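Local coordinates for mandelate racemase/muconate lactonizing enzyme (Roseovarius nubinhibens, PDB 2QDD), which is of unknown function but belongs to the magnesium-dependent mandelate racemase/muconate lactonizing enzyme family within the enolase superfamily, at residues Phe11-Pro16 / Glu360-Pro365; Arg32-Tyr37 / His63-Arg68; Ser139-Gly144 / Arg162-Lys167; Arg214-Ile219 / Val236-Met241. All coordinates share one frame; numbering follows the deposited sequence.

Contact 1: residues Phe11-Pro16 / Glu360-Pro365; sequences FHLDLP and EALGRP
F11 carries most of the burial on the strand side, and its ring is met on both faces and at one edge by the 360-365 loop. With CG anti to the carbonyl carbon (chi1 -63°), the ring reaches in beside the loop. Over one face sits L362 CD1, in a CH-pi contact 4.3 Å from the centroid of the F11 ring and 12° off its normal, the two side chains crossing at about a right angle. Over the opposite face lies P365 CB, the proline running alongside F11, with P365 CD 3.7 Å from F11 CE1. At the ring edge, near its plane, G363 O stands 3.9 Å from F11 CE1. G363 has a positive phi (87°), where a CB would press on the carbonyl oxygen of the residue before, so the loop's shape here suits glycine. H12 contributes through its main chain: H12 N donates to a water 2.8 Å away, and that water donates to R364 O at 2.9 Å. This bridge is the polar link of the pair, since no direct hydrogen bond crosses between 11-16 and 360-365. L13 completes the apolar contact, its CD2 meeting L362 CD2 at 4.1 Å as the two branched chains cross obliquely. Y37 of strand 29-42 touches both leucines, so L362 is packed against two strands. Strand 5-22 pairs through its backbone with strand 29-42, while the loop runs directly into strand 367-370, which lies antiparallel on the other side of strand 5-22. Such a return of the C-terminal tail to the N-terminal sheet is characteristic of the capping domain of enolase-superfamily proteins.

Contact 2: residues Arg32-Tyr37 / His63-Arg68; sequences RLDSTY and HGPGLR
Strand-on-helix packing in the N-terminal capping domain brings strand 29-42 beside the start of helix 64-78. The axes of the short segments 32-37 and 64-68 approach to 8.5 Å and run nearly parallel, 13° apart. An end-on, two-pronged salt bridge joins them: R68 NH2 donates to D34 OD1 at 2.7 Å, and R68 NH1 to D34 OD2 at 2.6 Å. Each oxygen uses its syn lone pair, and the carboxylate and guanidinium planes are only 6° apart, so the two groups meet tip to tip and hold each other flat. Two torsions make this possible. D34 has CG anti to its backbone N (chi1 179°), which projects the acid at the helix, while R68 bends at chi3 and folds back until G64 O lies 3.5 Å above the plane of its guanidinium. G64 lacks a side chain, which lets D34 OD1 come within 3.6 Å of G64 CA. The carboxylate thus sits by the first turn of the helix, whose dipole may favour its charged form. Alongside, T36 CB packs on L67 CD2 at 4.1 Å, and the T36 side chain crosses the aliphatic part of R68 obliquely. H12 of strand 5-22 touches both D34 and R68, and L67 also packs on Y102 and P106 of helix 101-119. At the N-cap, H63 turns away from the strand and bonds through ND1 to T73 OG1 of a second subunit. A helix laid against an antiparallel sheet in this way is typical of the alpha+beta capping domain of the enolase superfamily.

Contact 3: residues Ser139-Gly144 / Arg162-Lys167; sequences SSISTG and RTHSAK
K167 loses the most surface to the partner segment. Its CG, set anti to the carbonyl carbon, packs against the carbonyl oxygen of I141, 3.3 Å from I141 O. The same oxygen accepts from K167 N at 3.0 Å, nearly along the C=O axis, and T143 OG1 donates to K167 O at 3.1 Å. Bent at chi2 (-84°), the lysine carries NZ to a salt bridge with D196, a Mg(2+) ligand; its bond to S165 OG is weak. I141 stands on the sheet face shared with S139, H164 and A166, opposite S140 and S165: its CG1 meets H164 CB at 4.1 Å, while M149, L152 and I153 of helix 146-159 cover it. These are the parallel strands of a beta-alpha-beta crossover, strand 135-141, helix 146-159 and strand 163-167, part of the family's TIM-like barrel. Between K167 and S139 the ladder runs through I141 N to S165 O and S165 N to S139 O, both 2.9 Å, and S139 N donates to T163 O. S139 OG occupies the crowded position between N and the carbonyl carbon (chi1 69°), which places it in the plane of the H164 ring, 2.6 Å from ND1; either atom could donate. H164 NE2 is held in turn by H191 ND1.

Contact 4: residues Arg214-Ile219 / Val236-Met241; sequences RARDWI and VANPIM
Three flat groups carry this contact. The W218 six-membered ring is sandwiched: P239 CB lies over one face, 3.9 Å from the ring centroid, and M241 CE over the opposite face, 3.5 Å from that centroid and 5° off the ring normal. Both are CH-pi contacts, and bends at chi2 and chi3 curl M241 so that its methyl does the touching, with SD set obliquely as in a Met-aromatic pair. At the ring edge, I240 O stands 3.4 Å from W218 CZ3. The R216 guanidinium has A237 CB over one face and R214 O over the other; its NE donates to N211 O of a third subunit. The N238 amide works as a double donor. ND2 reaches D217 O at 2.8 Å, nearly straight (169°) and in the amide plane, and A215 O at 3.0 Å along a more bent path (138°). A215 O also accepts from R216 NH2, so two side chains grip one carbonyl. Beyond the amide the backbones pair: I219 N donates to P239 O at 2.9 Å, and M241 N to I219 O at 2.8 Å, bracketing the parallel bridge of I219 with I240. N238 CB packs on I219 CG1, and L210 of helix 203-210 touches both side chains. R235 of the third subunit donates to V236 O and N238 O, placing the loops at a subunit interface. Neighbouring parallel strands 218-220 and 240-242, joined through helix 226-233, form a beta-alpha-beta unit of the TIM-like barrel, and they lead to E220, D243 and E244, which bind Mg(2+).

Contacts 1 and 2 belong to the capping domain and share its antiparallel sheet, touching through the D14-R32 salt bridge and the H12 ring; contacts 3 and 4 lie in the parallel barrel sheet, centres 16 Å apart, and each closes a beta-alpha-beta unit. The chemistry follows the place. Contact 1, partly buried, relies on apolar packing and a bridging water, whereas contact 2, also partly buried, turns on paired charges between sheet and helix. Contact 3 rests on a four-bond main-chain ladder, contact 4 on a single bridge backed by an asparagine amide and a tryptophan sandwich; both approach the magnesium ligands, but contact 4 is the more buried, with loops meeting a third subunit.

Contact 1: residues Phe11-Pro16 / Glu360-Pro365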
# COMPACT_ATOMS: atom_id res chain seq x y z
N PHE A 11 -41.52 -10.62 -27.23
CA PHE A 11 -42.72 -9.79 -27.10
C PHE A 11 -42.31 -8.44 -26.55
O PHE A 11 -41.30 -8.32 -25.86
CB PHE A 11 -43.72 -10.44 -26.14
CG PHE A 11 -44.24 -11.78 -26.61
CD1 PHE A 11 -45.44 -11.87 -27.30
CD2 PHE A 11 -43.53 -12.95 -26.35
CE1 PHE A 11 -45.92 -13.10 -27.74
CE2 PHE A 11 -44.00 -14.18 -26.78
CZ PHE A 11 -45.20 -14.26 -27.48
N HIS A 12 -43.10 -7.41 -26.84
CA HIS A 12 -42.85 -6.07 -26.32
C HIS A 12 -44.07 -5.55 -25.56
O HIS A 12 -45.20 -5.61 -26.04
CB HIS A 12 -42.42 -5.12 -27.44
CG HIS A 12 -42.56 -3.67 -27.10
ND1 HIS A 12 -43.43 -2.83 -27.77
CD2 HIS A 12 -41.97 -2.91 -26.14
CE1 HIS A 12 -43.36 -1.62 -27.24
NE2 HIS A 12 -42.48 -1.64 -26.25
N LEU A 13 -43.83 -5.04 -24.36
CA LEU A 13 -44.89 -4.64 -23.45
C LEU A 13 -44.72 -3.16 -23.14
O LEU A 13 -43.63 -2.72 -22.77
CB LEU A 13 -44.82 -5.47 -22.16
CG LEU A 13 -45.37 -6.91 -22.13
CD1 LEU A 13 -44.43 -7.93 -22.79
CD2 LEU A 13 -45.67 -7.34 -20.71
N ASP A 14 -45.80 -2.40 -23.31
CA ASP A 14 -45.84 -1.00 -22.93
C ASP A 14 -46.50 -0.90 -21.55
O ASP A 14 -47.70 -1.14 -21.42
CB ASP A 14 -46.66 -0.22 -23.96
CG ASP A 14 -46.24 1.23 -24.07
OD1 ASP A 14 -46.34 1.97 -23.07
OD2 ASP A 14 -45.82 1.64 -25.18
N LEU A 15 -45.71 -0.56 -20.54
CA LEU A 15 -46.19 -0.62 -19.16
C LEU A 15 -46.23 0.76 -18.52
O LEU A 15 -45.20 1.29 -18.12
CB LEU A 15 -45.30 -1.53 -18.30
CG LEU A 15 -45.01 -2.97 -18.71
CD1 LEU A 15 -43.85 -3.44 -17.87
CD2 LEU A 15 -46.24 -3.85 -18.49
N PRO A 16 -47.44 1.35 -18.43
CA PRO A 16 -47.55 2.67 -17.81
C PRO A 16 -47.25 2.61 -16.32
O PRO A 16 -47.60 1.64 -15.65
CB PRO A 16 -49.02 3.06 -18.06
CG PRO A 16 -49.73 1.76 -18.23
CD PRO A 16 -48.74 0.83 -18.88
N GLU A 360 -51.80 -14.33 -25.36
CA GLU A 360 -52.96 -13.53 -25.75
C GLU A 360 -53.12 -12.24 -24.95
O GLU A 360 -53.81 -11.31 -25.38
CB GLU A 360 -54.24 -14.37 -25.67
CG GLU A 360 -54.70 -14.96 -27.01
CD GLU A 360 -53.66 -15.88 -27.64
OE1 GLU A 360 -53.35 -16.93 -27.04
OE2 GLU A 360 -53.16 -15.54 -28.73
N ALA A 361 -52.49 -12.19 -23.77
CA ALA A 361 -52.44 -10.98 -22.96
C ALA A 361 -51.27 -10.05 -23.34
O ALA A 361 -51.21 -8.91 -22.88
CB ALA A 361 -52.39 -11.34 -21.48
N LEU A 362 -50.37 -10.55 -24.18
CA LEU A 362 -49.06 -9.92 -24.41
C LEU A 362 -48.99 -9.13 -25.72
O LEU A 362 -48.03 -8.37 -25.95
CB LEU A 362 -47.94 -10.96 -24.36
CG LEU A 362 -47.72 -11.73 -23.05
CD1 LEU A 362 -46.56 -12.69 -23.20
CD2 LEU A 362 -47.49 -10.78 -21.87
N GLY A 363 -49.99 -9.31 -26.57
CA GLY A 363 -49.97 -8.76 -27.92
C GLY A 363 -49.29 -9.69 -28.90
O GLY A 363 -48.98 -10.83 -28.57
N ARG A 364 -49.08 -9.20 -30.12
CA ARG A 364 -48.43 -9.97 -31.16
C ARG A 364 -46.91 -9.83 -31.05
O ARG A 364 -46.41 -8.72 -30.86
CB ARG A 364 -48.92 -9.52 -32.54
CG ARG A 364 -49.39 -10.65 -33.45
CD ARG A 364 -48.37 -10.96 -34.53
NE ARG A 364 -48.42 -10.01 -35.63
CZ ARG A 364 -47.37 -9.56 -36.31
NH1 ARG A 364 -46.14 -9.98 -36.00
NH2 ARG A 364 -47.53 -8.70 -37.30
N PRO A 365 -46.18 -10.96 -31.15
CA PRO A 365 -44.71 -10.99 -31.12
C PRO A 365 -44.05 -10.03 -32.10
O PRO A 365 -44.47 -9.93 -33.26
CB PRO A 365 -44.37 -12.44 -31.50
CG PRO A 365 -45.64 -13.05 -31.98
CD PRO A 365 -46.73 -12.32 -31.28
O HOH W 1 -45.50 -7.54 -28.37

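Contact 2: residues Arg32-Tyr37 / His63-Arg68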
# COMPACT_ATOMS: atom_id res chain seq x y z
N ARG A 32 -43.65 5.52 -18.76
CA ARG A 32 -43.87 4.11 -19.05
C ARG A 32 -42.55 3.35 -19.19
O ARG A 32 -41.49 3.94 -19.39
CB ARG A 32 -44.73 3.94 -20.30
CG ARG A 32 -44.21 4.68 -21.54
CD ARG A 32 -45.35 5.29 -22.35
NE ARG A 32 -46.58 4.51 -22.27
CZ ARG A 32 -47.78 5.01 -21.99
NH1 ARG A 32 -48.83 4.20 -21.94
NH2 ARG A 32 -47.93 6.31 -21.78
N LEU A 33 -42.65 2.02 -19.10
CA LEU A 33 -41.49 1.16 -19.24
C LEU A 33 -41.59 0.29 -20.48
O LEU A 33 -42.67 -0.19 -20.83
CB LEU A 33 -41.31 0.28 -17.99
CG LEU A 33 -40.97 0.95 -16.66
CD1 LEU A 33 -40.75 -0.11 -15.59
CD2 LEU A 33 -39.75 1.85 -16.75
N ASP A 34 -40.45 0.11 -21.15
CA ASP A 34 -40.35 -0.75 -22.32
C ASP A 34 -39.83 -2.10 -21.84
O ASP A 34 -38.63 -2.30 -21.65
CB ASP A 34 -39.39 -0.10 -23.34
CG ASP A 34 -39.18 -0.93 -24.60
OD1 ASP A 34 -38.85 -0.32 -25.64
OD2 ASP A 34 -39.30 -2.18 -24.58
N SER A 35 -40.77 -3.03 -21.64
CA SER A 35 -40.43 -4.38 -21.20
C SER A 35 -40.35 -5.34 -22.37
O SER A 35 -41.12 -5.25 -23.32
CB SER A 35 -41.46 -4.88 -20.19
OG SER A 35 -41.07 -6.13 -19.66
N THR A 36 -39.40 -6.26 -22.28
CA THR A 36 -39.29 -7.36 -23.22
C THR A 36 -39.58 -8.66 -22.46
O THR A 36 -38.93 -8.95 -21.46
CB THR A 36 -37.87 -7.41 -23.83
OG1 THR A 36 -37.60 -6.17 -24.50
CG2 THR A 36 -37.75 -8.54 -24.83
N TYR A 37 -40.57 -9.40 -22.94
CA TYR A 37 -40.74 -10.82 -22.59
C TYR A 37 -40.09 -11.71 -23.64
O TYR A 37 -40.22 -11.46 -24.84
CB TYR A 37 -42.22 -11.19 -22.48
CG TYR A 37 -42.87 -10.93 -21.13
CD1 TYR A 37 -43.92 -11.74 -20.69
CD2 TYR A 37 -42.45 -9.88 -20.31
CE1 TYR A 37 -44.54 -11.51 -19.47
CE2 TYR A 37 -43.06 -9.65 -19.08
CZ TYR A 37 -44.10 -10.47 -18.66
OH TYR A 37 -44.71 -10.24 -17.45
N HIS A 63 -31.35 -0.30 -22.63
CA HIS A 63 -32.55 0.25 -23.25
C HIS A 63 -33.33 -0.83 -23.99
O HIS A 63 -32.74 -1.77 -24.53
CB HIS A 63 -32.24 1.44 -24.18
CG HIS A 63 -31.34 1.11 -25.34
ND1 HIS A 63 -31.54 1.64 -26.60
CD2 HIS A 63 -30.23 0.34 -25.43
CE1 HIS A 63 -30.61 1.20 -27.42
NE2 HIS A 63 -29.80 0.41 -26.74
N GLY A 64 -34.66 -0.70 -23.96
CA GLY A 64 -35.59 -1.57 -24.69
C GLY A 64 -35.26 -1.94 -26.13
O GLY A 64 -35.16 -3.13 -26.45
N PRO A 65 -35.09 -0.93 -27.03
CA PRO A 65 -34.71 -1.25 -28.41
C PRO A 65 -33.38 -1.98 -28.54
O PRO A 65 -33.23 -2.84 -29.41
CB PRO A 65 -34.65 0.13 -29.09
CG PRO A 65 -35.48 1.02 -28.23
CD PRO A 65 -35.28 0.52 -26.84
N GLY A 66 -32.42 -1.66 -27.67
CA GLY A 66 -31.15 -2.39 -27.64
C GLY A 66 -31.25 -3.81 -27.15
O GLY A 66 -30.49 -4.68 -27.58
N LEU A 67 -32.20 -4.05 -26.24
CA LEU A 67 -32.45 -5.39 -25.71
C LEU A 67 -32.94 -6.34 -26.80
O LEU A 67 -32.43 -7.45 -26.94
CB LEU A 67 -33.47 -5.33 -24.56
CG LEU A 67 -33.27 -6.27 -23.36
CD1 LEU A 67 -33.93 -5.71 -22.11
CD2 LEU A 67 -33.76 -7.69 -23.64
N ARG A 68 -33.91 -5.87 -27.59
CA ARG A 68 -34.44 -6.66 -28.70
C ARG A 68 -33.45 -6.83 -29.84
O ARG A 68 -33.38 -7.92 -30.44
CB ARG A 68 -35.76 -6.06 -29.18
CG ARG A 68 -36.89 -6.24 -28.16
CD ARG A 68 -38.19 -5.61 -28.63
NE ARG A 68 -38.15 -4.14 -28.59
CZ ARG A 68 -38.48 -3.41 -27.54
NH1 ARG A 68 -38.88 -3.99 -26.41
NH2 ARG A 68 -38.42 -2.08 -27.61

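Contact 3: residues Ser139-Gly144 / Arg162-Lys167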
# COMPACT_ATOMS: atom_id res chain seq x y z
N SER A 139 -40.72 0.02 1.21
CA SER A 139 -41.46 1.13 0.62
C SER A 139 -40.55 2.12 -0.09
O SER A 139 -39.34 2.15 0.16
CB SER A 139 -42.25 1.87 1.70
OG SER A 139 -41.38 2.56 2.59
N SER A 140 -41.13 2.92 -0.98
CA SER A 140 -40.42 4.00 -1.64
C SER A 140 -40.99 5.34 -1.21
O SER A 140 -42.16 5.65 -1.48
CB SER A 140 -40.52 3.86 -3.16
OG SER A 140 -40.14 2.55 -3.56
N ILE A 141 -40.16 6.14 -0.55
CA ILE A 141 -40.56 7.43 -0.02
C ILE A 141 -39.98 8.56 -0.87
O ILE A 141 -38.77 8.81 -0.84
CB ILE A 141 -40.14 7.61 1.46
CG1 ILE A 141 -40.45 6.35 2.30
CG2 ILE A 141 -40.72 8.90 2.06
CD1 ILE A 141 -41.94 6.01 2.45
N SER A 142 -40.85 9.22 -1.63
CA SER A 142 -40.47 10.28 -2.57
C SER A 142 -39.95 11.52 -1.86
O SER A 142 -40.31 11.79 -0.71
CB SER A 142 -41.68 10.67 -3.44
OG SER A 142 -41.92 9.70 -4.45
N THR A 143 -39.08 12.27 -2.55
CA THR A 143 -38.45 13.48 -2.01
C THR A 143 -39.48 14.57 -1.71
O THR A 143 -40.47 14.73 -2.44
CB THR A 143 -37.38 14.04 -2.99
OG1 THR A 143 -36.78 12.96 -3.73
CG2 THR A 143 -36.29 14.77 -2.23
N GLY A 144 -39.26 15.30 -0.62
CA GLY A 144 -40.09 16.45 -0.26
C GLY A 144 -39.54 17.16 0.96
O GLY A 144 -38.33 17.19 1.18
N ARG A 162 -42.11 -2.21 6.75
CA ARG A 162 -41.24 -2.01 7.91
C ARG A 162 -39.83 -1.56 7.51
O ARG A 162 -39.01 -1.25 8.36
CB ARG A 162 -41.16 -3.27 8.76
CG ARG A 162 -42.51 -3.85 9.15
CD ARG A 162 -42.39 -4.83 10.30
NE ARG A 162 -42.71 -4.20 11.58
CZ ARG A 162 -41.84 -3.99 12.56
NH1 ARG A 162 -40.57 -4.36 12.41
NH2 ARG A 162 -42.24 -3.41 13.68
N THR A 163 -39.56 -1.54 6.21
CA THR A 163 -38.31 -1.02 5.67
C THR A 163 -38.65 0.04 4.62
O THR A 163 -39.58 -0.13 3.85
CB THR A 163 -37.44 -2.14 5.06
OG1 THR A 163 -37.42 -3.26 5.95
CG2 THR A 163 -36.00 -1.66 4.84
N HIS A 164 -37.90 1.13 4.64
CA HIS A 164 -38.23 2.31 3.84
C HIS A 164 -37.00 2.82 3.10
O HIS A 164 -35.94 3.02 3.70
CB HIS A 164 -38.82 3.41 4.72
CG HIS A 164 -39.92 2.94 5.62
ND1 HIS A 164 -41.18 2.62 5.16
CD2 HIS A 164 -39.94 2.71 6.95
CE1 HIS A 164 -41.93 2.22 6.17
NE2 HIS A 164 -41.20 2.27 7.27
N SER A 165 -37.15 3.01 1.79
CA SER A 165 -36.14 3.68 0.99
C SER A 165 -36.53 5.14 0.82
O SER A 165 -37.40 5.48 0.02
CB SER A 165 -36.03 2.99 -0.38
OG SER A 165 -34.78 3.26 -0.98
N ALA A 166 -35.88 6.01 1.59
CA ALA A 166 -36.09 7.45 1.50
C ALA A 166 -35.18 8.06 0.43
O ALA A 166 -33.96 7.95 0.50
CB ALA A 166 -35.85 8.11 2.85
N LYS A 167 -35.79 8.69 -0.56
CA LYS A 167 -35.07 9.22 -1.71
C LYS A 167 -34.62 10.66 -1.45
O LYS A 167 -35.45 11.57 -1.36
CB LYS A 167 -35.92 9.13 -2.98
CG LYS A 167 -36.65 7.81 -3.18
CD LYS A 167 -35.77 6.76 -3.84
CE LYS A 167 -36.35 5.37 -3.63
NZ LYS A 167 -35.45 4.32 -4.19

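Contact 4: residues Arg214-Ile219 / Val236-Met241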
# COMPACT_ATOMS: atom_id res chain seq x y z
N ARG A 214 -26.16 13.10 12.66
CA ARG A 214 -26.01 12.12 13.74
C ARG A 214 -26.45 10.71 13.32
O ARG A 214 -26.05 9.72 13.93
CB ARG A 214 -26.78 12.55 14.98
CG ARG A 214 -26.02 13.50 15.90
CD ARG A 214 -26.89 13.91 17.09
NE ARG A 214 -27.77 15.05 16.77
CZ ARG A 214 -29.06 14.95 16.46
NH1 ARG A 214 -29.67 13.77 16.43
NH2 ARG A 214 -29.76 16.05 16.19
N ALA A 215 -27.27 10.65 12.28
CA ALA A 215 -27.85 9.41 11.78
C ALA A 215 -26.81 8.46 11.18
O ALA A 215 -25.96 8.87 10.38
CB ALA A 215 -28.91 9.71 10.75
N ARG A 216 -26.90 7.19 11.57
CA ARG A 216 -25.98 6.16 11.12
C ARG A 216 -26.70 5.10 10.32
O ARG A 216 -26.31 3.94 10.31
CB ARG A 216 -25.26 5.51 12.32
CG ARG A 216 -24.46 6.48 13.17
CD ARG A 216 -23.36 7.14 12.37
NE ARG A 216 -22.60 8.10 13.17
CZ ARG A 216 -22.58 9.41 12.94
NH1 ARG A 216 -21.85 10.20 13.72
NH2 ARG A 216 -23.28 9.93 11.95
N ASP A 217 -27.77 5.50 9.63
CA ASP A 217 -28.49 4.62 8.72
C ASP A 217 -27.70 4.37 7.44
O ASP A 217 -26.82 5.17 7.09
CB ASP A 217 -29.86 5.21 8.38
CG ASP A 217 -30.61 5.64 9.62
OD1 ASP A 217 -30.51 6.82 9.99
OD2 ASP A 217 -31.30 4.78 10.23
N TRP A 218 -28.01 3.27 6.76
CA TRP A 218 -27.53 2.96 5.41
C TRP A 218 -27.57 4.15 4.46
O TRP A 218 -28.56 4.88 4.40
CB TRP A 218 -28.39 1.86 4.79
CG TRP A 218 -28.02 0.46 5.17
CD1 TRP A 218 -28.76 -0.39 5.96
CD2 TRP A 218 -26.87 -0.28 4.75
NE1 TRP A 218 -28.12 -1.60 6.07
CE2 TRP A 218 -26.97 -1.56 5.34
CE3 TRP A 218 -25.76 0.01 3.95
CZ2 TRP A 218 -26.00 -2.55 5.14
CZ3 TRP A 218 -24.80 -0.97 3.76
CH2 TRP A 218 -24.92 -2.23 4.35
N ILE A 219 -26.48 4.34 3.72
CA ILE A 219 -26.45 5.27 2.60
C ILE A 219 -26.22 4.49 1.32
O ILE A 219 -25.20 3.80 1.18
CB ILE A 219 -25.33 6.34 2.76
CG1 ILE A 219 -25.43 7.06 4.11
CG2 ILE A 219 -25.35 7.33 1.59
CD1 ILE A 219 -26.78 7.74 4.40
N VAL A 236 -16.40 9.17 6.25
CA VAL A 236 -17.69 9.27 6.96
C VAL A 236 -17.94 8.03 7.83
O VAL A 236 -17.18 7.06 7.77
CB VAL A 236 -18.89 9.52 5.98
CG1 VAL A 236 -18.62 10.70 5.05
CG2 VAL A 236 -19.21 8.27 5.16
N ALA A 237 -19.00 8.06 8.63
CA ALA A 237 -19.25 7.04 9.66
C ALA A 237 -20.42 6.08 9.38
O ALA A 237 -20.67 5.16 10.18
CB ALA A 237 -19.42 7.71 11.02
N ASN A 238 -21.12 6.29 8.27
CA ASN A 238 -22.30 5.49 7.88
C ASN A 238 -21.92 4.22 7.12
O ASN A 238 -20.92 4.22 6.40
CB ASN A 238 -23.21 6.30 6.95
CG ASN A 238 -23.88 7.45 7.65
OD1 ASN A 238 -23.24 8.45 7.96
ND2 ASN A 238 -25.18 7.32 7.89
N PRO A 239 -22.73 3.14 7.26
CA PRO A 239 -22.67 2.01 6.32
C PRO A 239 -22.99 2.42 4.88
O PRO A 239 -23.95 3.15 4.65
CB PRO A 239 -23.76 1.05 6.85
CG PRO A 239 -23.97 1.44 8.26
CD PRO A 239 -23.75 2.93 8.30
N ILE A 240 -22.19 1.93 3.93
CA ILE A 240 -22.37 2.29 2.52
C ILE A 240 -22.84 1.08 1.72
O ILE A 240 -22.23 0.00 1.77
CB ILE A 240 -21.11 2.99 1.92
CG1 ILE A 240 -21.18 4.49 2.18
CG2 ILE A 240 -21.00 2.78 0.40
CD1 ILE A 240 -20.23 4.96 3.24
N MET A 241 -23.95 1.26 1.00
CA MET A 241 -24.52 0.26 0.11
C MET A 241 -24.23 0.67 -1.33
O MET A 241 -24.57 1.78 -1.75
CB MET A 241 -26.04 0.19 0.35
CG MET A 241 -26.86 -0.61 -0.65
SD MET A 241 -27.11 -2.34 -0.26
CE MET A 241 -27.39 -2.35 1.52